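Local coordinates for protein transcriptional regulator, PadR family (Bacillus cereus, PDB 4ESB) that probably binds operator DNA as a dimer through a winged helix-turn-helix domain and so regulates transcription, as other PadR-family proteins do, at residues L6-L10 against F37-S41; E22-E27 against R71-H75. All coordinates share one frame; numbering follows the deposited sequence.

Interaction 1: residues L6-L10 against F37-S41; sequences LKGVL and FTFVS
Leu6, Lys7 and Leu10 pack against Phe37 and Phe39 in an apolar contact between the N-terminal lead-in to helix 10-20 and the turn that joins helices 25-34 and 42-54. Leu6 reaches both rings by dividing its branches: CD2 sits 3.6 Å from CE2 of Phe37, while CD1 lies 3.8 Å from CD2 of Phe39, whose CE2 also approaches CB of the leucine. Leu10 comes to Phe37 as well. Its CG is anti to the backbone N (chi1 180°), which carries CD1 to within 3.7 Å of Phe37 CD2, so that the same two ring atoms, CD2 and CE2, meet methyls of two leucines. Val9 CG2 stands near the plane of this ring at its edge.

Phe39 belongs to a type I turn from Phe37 to Val40, closed by the bond from Val40 N to Phe37 O. Its first torsion (chi1 82°) sets CG between the backbone N and the carbonyl carbon, and the ring lies against Val40, whose CG1 is over the ring centre, 3.7 Å above the plane. Lys7 bends at chi2 and brings its aliphatic CE to 3.9 Å from CE1 of Phe39. Deeper in, Leu32 of helix 25-34 touches Leu10, Phe37 and Val40, and the second subunit approaches Phe37 with Thr97 and Val9 with Val98. The side-chain atoms that meet are all carbon, and Leu6 O merely sits at the edge of the Phe37 ring; the N-terminal arm is therefore held to the turn by shape and burial of apolar surface, without a hydrogen bond between the two segments.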
loop_
_atom_site.group_PDB
_atom_site.type_symbol
_atom_site.label_atom_id
_atom_site.label_comp_id
_atom_site.label_asym_id
_atom_site.label_seq_id
_atom_site.Cartn_x
_atom_site.Cartn_y
_atom_site.Cartn_z
ATOM N N LEU A 6 4.294 2.448 4.577
ATOM C CA LEU A 6 4.823 3.696 4.041
ATOM C C LEU A 6 5.938 3.434 3.029
ATOM O O LEU A 6 6.182 4.249 2.139
ATOM C CB LEU A 6 5.358 4.575 5.174
ATOM C CG LEU A 6 4.389 5.571 5.818
ATOM C CD1 LEU A 6 4.985 6.123 7.104
ATOM C CD2 LEU A 6 4.059 6.706 4.862
ATOM N N LYS A 7 6.608 2.292 3.167
ATOM C CA LYS A 7 7.715 1.936 2.283
ATOM C C LYS A 7 7.231 1.381 0.949
ATOM O O LYS A 7 7.933 1.473 -0.058
ATOM C CB LYS A 7 8.628 0.918 2.971
ATOM C CG LYS A 7 9.482 1.528 4.066
ATOM C CD LYS A 7 9.663 0.591 5.243
ATOM C CE LYS A 7 9.906 1.377 6.521
ATOM N NZ LYS A 7 10.844 0.695 7.445
ATOM N N GLY A 8 6.034 0.806 0.943
ATOM C CA GLY A 8 5.452 0.283 -0.278
ATOM C C GLY A 8 5.267 1.374 -1.316
ATOM O O GLY A 8 5.563 1.186 -2.498
ATOM N N VAL A 9 4.794 2.530 -0.861
ATOM C CA VAL A 9 4.425 3.625 -1.750
ATOM C C VAL A 9 5.482 4.727 -1.822
ATOM O O VAL A 9 5.276 5.746 -2.478
ATOM C CB VAL A 9 3.110 4.277 -1.283
ATOM C CG1 VAL A 9 1.998 3.242 -1.214
ATOM C CG2 VAL A 9 3.308 4.948 0.071
ATOM N N LEU A 10 6.611 4.523 -1.153
ATOM C CA LEU A 10 7.626 5.566 -1.037
ATOM C C LEU A 10 8.358 5.798 -2.358
ATOM O O LEU A 10 8.649 6.939 -2.721
ATOM C CB LEU A 10 8.621 5.213 0.070
ATOM C CG LEU A 10 9.765 6.194 0.332
ATOM C CD1 LEU A 10 9.247 7.555 0.780
ATOM C CD2 LEU A 10 10.702 5.613 1.374
ATOM N N PHE A 37 5.923 11.883 5.503
ATOM C CA PHE A 37 6.809 10.732 5.675
ATOM C C PHE A 37 7.826 11.061 6.762
ATOM O O PHE A 37 9.004 11.277 6.481
ATOM C CB PHE A 37 7.534 10.388 4.374
ATOM C CG PHE A 37 6.628 9.902 3.278
ATOM C CD1 PHE A 37 5.914 10.798 2.496
ATOM C CD2 PHE A 37 6.503 8.547 3.019
ATOM C CE1 PHE A 37 5.085 10.349 1.483
ATOM C CE2 PHE A 37 5.676 8.092 2.006
ATOM C CZ PHE A 37 4.967 8.994 1.238
ATOM N N THR A 38 7.363 11.089 8.006
ATOM C CA THR A 38 8.160 11.614 9.112
ATOM C C THR A 38 9.388 10.770 9.453
ATOM O O THR A 38 10.322 11.260 10.085
ATOM C CB THR A 38 7.302 11.770 10.384
ATOM O OG1 THR A 38 6.701 10.514 10.719
ATOM C CG2 THR A 38 6.210 12.811 10.167
ATOM N N PHE A 39 9.392 9.509 9.038
ATOM C CA PHE A 39 10.480 8.605 9.401
ATOM C C PHE A 39 11.664 8.668 8.438
ATOM O O PHE A 39 12.744 8.174 8.761
ATOM C CB PHE A 39 9.975 7.163 9.470
ATOM C CG PHE A 39 9.899 6.489 8.133
ATOM C CD1 PHE A 39 10.979 5.772 7.641
ATOM C CD2 PHE A 39 8.749 6.575 7.363
ATOM C CE1 PHE A 39 10.913 5.151 6.407
ATOM C CE2 PHE A 39 8.677 5.957 6.130
ATOM C CZ PHE A 39 9.759 5.243 5.650
ATOM N N VAL A 40 11.475 9.260 7.261
ATOM C CA VAL A 40 12.533 9.237 6.253
ATOM C C VAL A 40 13.665 10.206 6.582
ATOM O O VAL A 40 13.453 11.268 7.167
ATOM C CB VAL A 40 12.016 9.539 4.822
ATOM C CG1 VAL A 40 10.820 8.665 4.487
ATOM C CG2 VAL A 40 11.680 11.015 4.654
ATOM N N SER A 41 14.873 9.808 6.203
ATOM C CA SER A 41 16.049 10.657 6.295
ATOM C C SER A 41 16.909 10.345 5.076
ATOM O O SER A 41 16.683 9.339 4.402
ATOM C CB SER A 41 16.826 10.358 7.574
ATOM O OG SER A 41 17.388 9.059 7.516
#

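Interaction 2: residues E22-E27 against R71-H75. With SO4 (sulfate ion), chain B; GOL (glycerol), chain F.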
loop_
_atom_site.group_PDB
_atom_site.type_symbol
_atom_site.label_atom_id
_atom_site.label_comp_id
_atom_site.label_asym_id
_atom_site.label_seq_id
_atom_site.Cartn_x
_atom_site.Cartn_y
_atom_site.Cartn_z
ATOM N N GLU A 22 13.266 19.084 -10.166
ATOM C CA GLU A 22 14.635 18.648 -9.925
ATOM C C GLU A 22 15.017 18.977 -8.487
ATOM O O GLU A 22 14.949 20.133 -8.074
ATOM C CB GLU A 22 15.595 19.367 -10.875
ATOM C CG GLU A 22 16.371 18.456 -11.802
ATOM C CD GLU A 22 17.419 19.205 -12.597
ATOM O OE1 GLU A 22 17.194 20.392 -12.917
ATOM O OE2 GLU A 22 18.474 18.608 -12.895
ATOM N N VAL A 23 15.427 17.967 -7.729
ATOM C CA VAL A 23 15.791 18.170 -6.327
ATOM C C VAL A 23 17.058 17.412 -5.945
ATOM O O VAL A 23 17.328 16.336 -6.477
ATOM C CB VAL A 23 14.663 17.711 -5.382
ATOM C CG1 VAL A 23 13.431 18.597 -5.544
ATOM C CG2 VAL A 23 14.326 16.244 -5.624
ATOM N N TYR A 24 17.831 17.976 -5.020
ATOM C CA TYR A 24 18.972 17.254 -4.460
ATOM C C TYR A 24 18.545 16.488 -3.212
ATOM O O TYR A 24 17.442 16.684 -2.702
ATOM C CB TYR A 24 20.182 18.171 -4.195
ATOM C CG TYR A 24 19.965 19.364 -3.278
ATOM C CD1 TYR A 24 19.309 20.502 -3.724
ATOM C CD2 TYR A 24 20.469 19.368 -1.983
ATOM C CE1 TYR A 24 19.130 21.597 -2.896
ATOM C CE2 TYR A 24 20.297 20.459 -1.148
ATOM C CZ TYR A 24 19.629 21.569 -1.609
ATOM O OH TYR A 24 19.458 22.655 -0.778
ATOM N N GLY A 25 19.418 15.604 -2.741
ATOM C CA GLY A 25 19.074 14.652 -1.699
ATOM C C GLY A 25 18.382 15.246 -0.487
ATOM O O GLY A 25 17.326 14.768 -0.071
ATOM N N TYR A 26 18.975 16.289 0.084
ATOM C CA TYR A 26 18.455 16.889 1.306
ATOM C C TYR A 26 17.113 17.565 1.049
ATOM O O TYR A 26 16.196 17.497 1.870
ATOM C CB TYR A 26 19.453 17.905 1.862
ATOM C CG TYR A 26 18.896 18.735 2.993
ATOM C CD1 TYR A 26 18.625 18.164 4.227
ATOM C CD2 TYR A 26 18.643 20.091 2.824
ATOM C CE1 TYR A 26 18.113 18.918 5.262
ATOM C CE2 TYR A 26 18.133 20.852 3.853
ATOM C CZ TYR A 26 17.869 20.260 5.070
ATOM O OH TYR A 26 17.361 21.013 6.101
ATOM N N GLU A 27 17.016 18.221 -0.101
ATOM C CA GLU A 27 15.785 18.870 -0.529
ATOM C C GLU A 27 14.658 17.845 -0.647
ATOM O O GLU A 27 13.519 18.105 -0.257
ATOM C CB GLU A 27 16.022 19.554 -1.876
ATOM C CG GLU A 27 14.899 20.446 -2.361
ATOM C CD GLU A 27 15.200 21.042 -3.725
ATOM O OE1 GLU A 27 14.367 21.819 -4.239
ATOM O OE2 GLU A 27 16.272 20.728 -4.283
ATOM N N ARG A 71 25.477 21.018 -6.845
ATOM C CA ARG A 71 24.843 19.921 -6.133
ATOM C C ARG A 71 24.439 18.830 -7.116
ATOM O O ARG A 71 24.381 19.060 -8.324
ATOM C CB ARG A 71 23.607 20.427 -5.392
ATOM C CG ARG A 71 23.890 21.525 -4.378
ATOM C CD ARG A 71 22.611 22.000 -3.706
ATOM N NE ARG A 71 22.853 23.078 -2.751
ATOM C CZ ARG A 71 23.352 22.905 -1.530
ATOM N NH1 ARG A 71 23.679 21.691 -1.102
ATOM N NH2 ARG A 71 23.533 23.949 -0.735
ATOM N N LYS A 72 24.155 17.643 -6.591
ATOM C CA LYS A 72 23.712 16.527 -7.415
ATOM C C LYS A 72 22.187 16.473 -7.448
ATOM O O LYS A 72 21.556 15.882 -6.570
ATOM C CB LYS A 72 24.293 15.214 -6.883
ATOM C CG LYS A 72 23.890 13.978 -7.673
ATOM C CD LYS A 72 24.820 12.805 -7.380
ATOM C CE LYS A 72 24.316 11.521 -8.020
ATOM N NZ LYS A 72 24.916 10.299 -7.411
ATOM N N TYR A 73 21.601 17.103 -8.465
ATOM C CA TYR A 73 20.152 17.148 -8.620
ATOM C C TYR A 73 19.661 15.911 -9.363
ATOM O O TYR A 73 20.289 15.467 -10.321
ATOM C CB TYR A 73 19.734 18.397 -9.398
ATOM C CG TYR A 73 19.865 19.695 -8.629
ATOM C CD1 TYR A 73 18.823 20.166 -7.842
ATOM C CD2 TYR A 73 21.026 20.453 -8.700
ATOM C CE1 TYR A 73 18.934 21.355 -7.142
ATOM C CE2 TYR A 73 21.147 21.643 -8.007
ATOM C CZ TYR A 73 20.099 22.089 -7.228
ATOM O OH TYR A 73 20.214 23.271 -6.535
ATOM N N TYR A 74 18.531 15.367 -8.924
ATOM C CA TYR A 74 17.952 14.190 -9.562
ATOM C C TYR A 74 16.790 14.576 -10.470
ATOM O O TYR A 74 15.958 15.408 -10.107
ATOM C CB TYR A 74 17.450 13.194 -8.515
ATOM C CG TYR A 74 18.527 12.607 -7.633
ATOM C CD1 TYR A 74 19.303 11.541 -8.068
ATOM C CD2 TYR A 74 18.754 13.106 -6.357
ATOM C CE1 TYR A 74 20.283 10.997 -7.263
ATOM C CE2 TYR A 74 19.733 12.568 -5.543
ATOM C CZ TYR A 74 20.493 11.513 -6.001
ATOM O OH TYR A 74 21.469 10.974 -5.195
ATOM N N HIS A 75 16.743 13.973 -11.654
ATOM C CA HIS A 75 15.584 14.104 -12.528
ATOM C C HIS A 75 15.100 12.726 -12.961
ATOM O O HIS A 75 15.837 11.745 -12.886
ATOM C CB HIS A 75 15.901 14.971 -13.750
ATOM C CG HIS A 75 16.917 14.374 -14.673
ATOM N ND1 HIS A 75 16.655 13.272 -15.456
ATOM C CD2 HIS A 75 18.195 14.733 -14.944
ATOM C CE1 HIS A 75 17.730 12.975 -16.168
ATOM N NE2 HIS A 75 18.676 13.846 -15.874
HETATM S S SO4 B . 24.426 17.633 -2.543
HETATM O O1 SO4 B . 24.243 18.955 -1.952
HETATM O O2 SO4 B . 25.848 17.292 -2.549
HETATM O O3 SO4 B . 23.687 16.641 -1.767
HETATM O O4 SO4 B . 23.927 17.635 -3.907
HETATM C C1 GOL F . 20.510 26.761 -2.974
HETATM O O1 GOL F . 21.769 26.205 -2.660
HETATM C C2 GOL F . 19.526 25.639 -3.293
HETATM O O2 GOL F . 18.833 25.258 -2.126
HETATM C C3 GOL F . 18.534 26.096 -4.357
HETATM O O3 GOL F . 18.029 24.976 -5.051
HETATM O O HOH W 1 21.970 14.991 -3.710
#
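Val23 and Tyr74 form an antiparallel hydrogen-bonded pair, in which Tyr74 N donates to Val23 O over 2.9 Å. Nearby, the CA-H of Glu22 points at Tyr74 O.

Tyr24 lies at the centre of the side-chain packing. Its ring is sandwiched: Glu27 CB lies toward the rim of one face, and on the opposite face Arg71 CD sits over the centre, 3.4 Å from the centroid, as a CH-pi contact. The extended arginine chain then lays its guanidinium almost flat on the same face, with planes 16° apart, in an off-centre cation-pi stack with CZ 4.4 Å from the centroid. The edge of Tyr24 turns to the face of Tyr73 in an offset edge-to-face pair, with CD1 of Tyr24 3.5 Å from CE1 of Tyr73.

A sulfate, probably from the crystallisation liquor, accepts bonds from Arg71 NH1 (2.9 Å to O1) and from Lys72 N (2.7 Å to O4); the first of these, with the stack on Tyr24, probably helps fix the guanidinium's rotation. A water accepts from Gly25 N and lies within bonding distance of Lys72 O and the sulfate. A glycerol, probably also from the crystallisation liquor, bonds to the hydroxyls of Tyr24 and Tyr73. At the helix start, Glu27 OE2 takes the N-H of Tyr24, the N-cap residue, at 3.2 Å. Glu22 OE1 forms a salt bridge with Lys63 of strand 58-64.

Leading directly into helix 25-34, the short, weakly bonded strand 23-24 adds an outer strand to the antiparallel sheet, beside 70-76, as in a winged helix-turn-helix domain, the hairpin 58-64 and 70-76 forming the wing.

Interactions 1 and 2 lie at different places in the same winged helix domain, with centres 18 Å apart and nearest atoms about 7 Å apart, so they do not touch. Their segments alternate along the chain: 6-10, 22-27, 37-41, then 71-75. Helix 10-20 runs from the first segment of interaction 1 toward the first of interaction 2, and helix 25-34 leads on from there to the turn 37-41. Interaction 1 lies beside Thr97 and Val98 of the second subunit and joins the N-terminal segment to the loop between helices 25-34 and 42-54, whereas interaction 2 joins the start of helix 25-34 to the wing strand 70-76 of the presumed DNA-binding unit.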